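PDB 4IX3: MsStt7d protein from Micromonas, which is a homolog of the state transition kinase Stt7, its catalytic domain binding magnesium and probably using ATP to phosphorylate proteins. Local coordinates for the interface of chains A and B. Residues are numbered along the deposited sequence; one frame, centred on the assembly and turned at random. Chains: chain A/B, MsStt7d protein.

The interface of chains A and B. Residues chain A 32, 170, 211-214, 221; chain B 54-57.
Loop 54-57 of chain B, between strand 45-52 and helix 59-76, lies across the active-site side of chain A in one half of a two-fold interface, which may or may not be a biological pairing. B:Met57 buries the most surface of the residues here and, with the A:Asp212 and A:Arg214 surface, forms the dense part of the contact. Its CG is anti to the backbone N (chi1 179°), and bends at chi2 and chi3 curl the methyl round to meet A:Leu221 tip to tip, B:Met57 CE 3.6 Å from A:Leu221 CD2. B:Met57 CE also touches A:Ala211 CB and lies 3.7 Å from A:Pro213 CA, so the methyl is packed among A:Leu221, A:Ala211 and A:Pro213. Beside this apolar clasp, A:Arg214 holds A:Asp212 side-on: NE and NH2 give to the syn lone pairs of OD1 and OD2, nearly in the guanidinium plane, A:Arg214 NH2 lying 2.7 Å from A:Asp212 OD2. The anti lone pairs take A:Arg214 N and A:Lys170 NZ, the latter 2.8 Å from A:Asp212 OD2, so these bonds fix the carboxylate's rotation. B:Ala54 CB caps one guanidinium face over its centre, and B:Asp55 CB presses on A:Asp212 OD2. An alanine in place of A:Asp212 would probably release A:Arg214 and A:Lys170 from their shared acceptor and loosen the surface on which B:Ala54 and B:Asp55 rest. The other flank is looser and wet. B:Asp55 OD2 reaches A:Lys170 NZ through one water, 2.6 Å from B:Asp55 OD2, and A:Asn32 OD1 through another; a third joins A:Asn32 ND2 to B:Asp55 O. The lysine's proximity may partly offset the like charges of the two aspartates. A:Asn32 belongs to the glycine-rich loop before strand 34-41, A:Lys170 to the catalytic loop (HRDVKPAN), and A:Ala211 to A:Arg214 and A:Leu221 lie in the long segment between strand 193-194 and helix 236-243.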
loop_
_atom_site.group_PDB
_atom_site.type_symbol
_atom_site.label_atom_id
_atom_site.label_comp_id
_atom_site.label_asym_id
_atom_site.label_seq_id
_atom_site.Cartn_x
_atom_site.Cartn_y
_atom_site.Cartn_z
ATOM N N ASN A 32 4.121 0.828 1.032
ATOM C CA ASN A 32 3.205 1.749 0.426
ATOM C C ASN A 32 3.429 1.934 -1.073
ATOM O O ASN A 32 2.476 2.136 -1.796
ATOM C CB ASN A 32 3.225 3.113 1.119
ATOM C CG ASN A 32 2.784 3.012 2.571
ATOM O OD1 ASN A 32 2.012 2.133 2.934
ATOM N ND2 ASN A 32 3.327 3.876 3.425
ATOM N N LYS A 170 10.253 1.188 14.165
ATOM C CA LYS A 170 9.339 0.262 14.846
ATOM C C LYS A 170 9.998 -1.101 14.837
ATOM O O LYS A 170 10.919 -1.363 14.071
ATOM C CB LYS A 170 7.992 0.153 14.111
ATOM C CG LYS A 170 8.054 -0.198 12.626
ATOM C CD LYS A 170 6.694 -0.299 11.987
ATOM C CE LYS A 170 6.716 -0.600 10.498
ATOM N NZ LYS A 170 5.855 0.375 9.792
ATOM N N ALA A 211 2.839 7.703 7.786
ATOM C CA ALA A 211 3.279 7.349 9.129
ATOM C C ALA A 211 2.631 6.034 9.487
ATOM O O ALA A 211 1.480 5.775 9.090
ATOM C CB ALA A 211 2.785 8.388 10.123
ATOM N N ASP A 212 3.280 5.268 10.348
ATOM C CA ASP A 212 2.637 4.087 10.901
ATOM C C ASP A 212 1.871 4.551 12.133
ATOM O O ASP A 212 2.472 5.099 13.056
ATOM C CB ASP A 212 3.706 3.067 11.267
ATOM C CG ASP A 212 3.104 1.775 11.765
ATOM O OD1 ASP A 212 2.118 1.795 12.544
ATOM O OD2 ASP A 212 3.612 0.731 11.402
ATOM N N PRO A 213 0.532 4.444 12.166
ATOM C CA PRO A 213 -0.230 5.059 13.272
ATOM C C PRO A 213 0.137 4.441 14.647
ATOM O O PRO A 213 -0.047 5.137 15.670
ATOM C CB PRO A 213 -1.707 4.744 12.898
ATOM C CG PRO A 213 -1.588 3.517 12.009
ATOM C CD PRO A 213 -0.315 3.695 11.216
ATOM N N ARG A 214 0.666 3.227 14.673
ATOM C CA ARG A 214 1.013 2.599 15.948
ATOM C C ARG A 214 2.248 3.301 16.575
ATOM O O ARG A 214 2.404 3.234 17.793
ATOM C CB ARG A 214 1.302 1.134 15.741
ATOM C CG ARG A 214 0.131 0.345 15.182
ATOM C CD ARG A 214 0.548 -1.037 14.831
ATOM N NE ARG A 214 1.479 -0.987 13.685
ATOM C CZ ARG A 214 2.204 -2.012 13.252
ATOM N NH1 ARG A 214 2.130 -3.230 13.827
ATOM N NH2 ARG A 214 3.022 -1.813 12.193
ATOM N N LEU A 221 1.841 13.815 12.832
ATOM C CA LEU A 221 2.133 12.926 11.713
ATOM C C LEU A 221 3.048 13.600 10.681
ATOM O O LEU A 221 3.191 13.130 9.559
ATOM C CB LEU A 221 0.822 12.461 11.049
ATOM C CG LEU A 221 -0.200 11.795 11.999
ATOM C CD1 LEU A 221 -1.482 11.446 11.214
ATOM C CD2 LEU A 221 0.419 10.584 12.696
ATOM N N ALA B 54 -1.835 -2.865 9.389
ATOM C CA ALA B 54 -1.607 -2.190 10.678
ATOM C C ALA B 54 -0.669 -0.993 10.560
ATOM O O ALA B 54 -0.592 -0.125 11.434
ATOM C CB ALA B 54 -0.989 -3.180 11.640
ATOM N N ASP B 55 0.103 -0.958 9.471
ATOM C CA ASP B 55 1.168 0.030 9.262
ATOM C C ASP B 55 0.798 1.235 8.420
ATOM O O ASP B 55 1.675 2.066 8.136
ATOM C CB ASP B 55 2.425 -0.621 8.698
ATOM C CG ASP B 55 2.179 -1.319 7.373
ATOM O OD1 ASP B 55 1.133 -1.960 7.159
ATOM O OD2 ASP B 55 3.074 -1.305 6.497
ATOM N N VAL B 56 -0.475 1.373 8.042
ATOM C CA VAL B 56 -0.900 2.431 7.144
ATOM C C VAL B 56 -1.851 3.373 7.876
ATOM O O VAL B 56 -2.870 2.973 8.471
ATOM C CB VAL B 56 -1.570 1.818 5.894
ATOM C CG1 VAL B 56 -2.206 2.933 5.044
ATOM C CG2 VAL B 56 -0.544 0.974 5.107
ATOM N N MET B 57 -1.558 4.669 7.834
ATOM C CA MET B 57 -2.359 5.664 8.517
ATOM C C MET B 57 -3.838 5.613 8.136
ATOM O O MET B 57 -4.176 5.550 6.952
ATOM C CB MET B 57 -1.772 7.043 8.189
ATOM C CG MET B 57 -2.519 8.190 8.827
ATOM S SD MET B 57 -2.603 7.984 10.610
ATOM C CE MET B 57 -0.864 7.753 10.890
HETATM O O HOH W 1 2.844 3.963 6.395
HETATM O O HOH W 2 5.548 -1.052 7.354
HETATM O O HOH W 3 3.616 1.000 5.032
#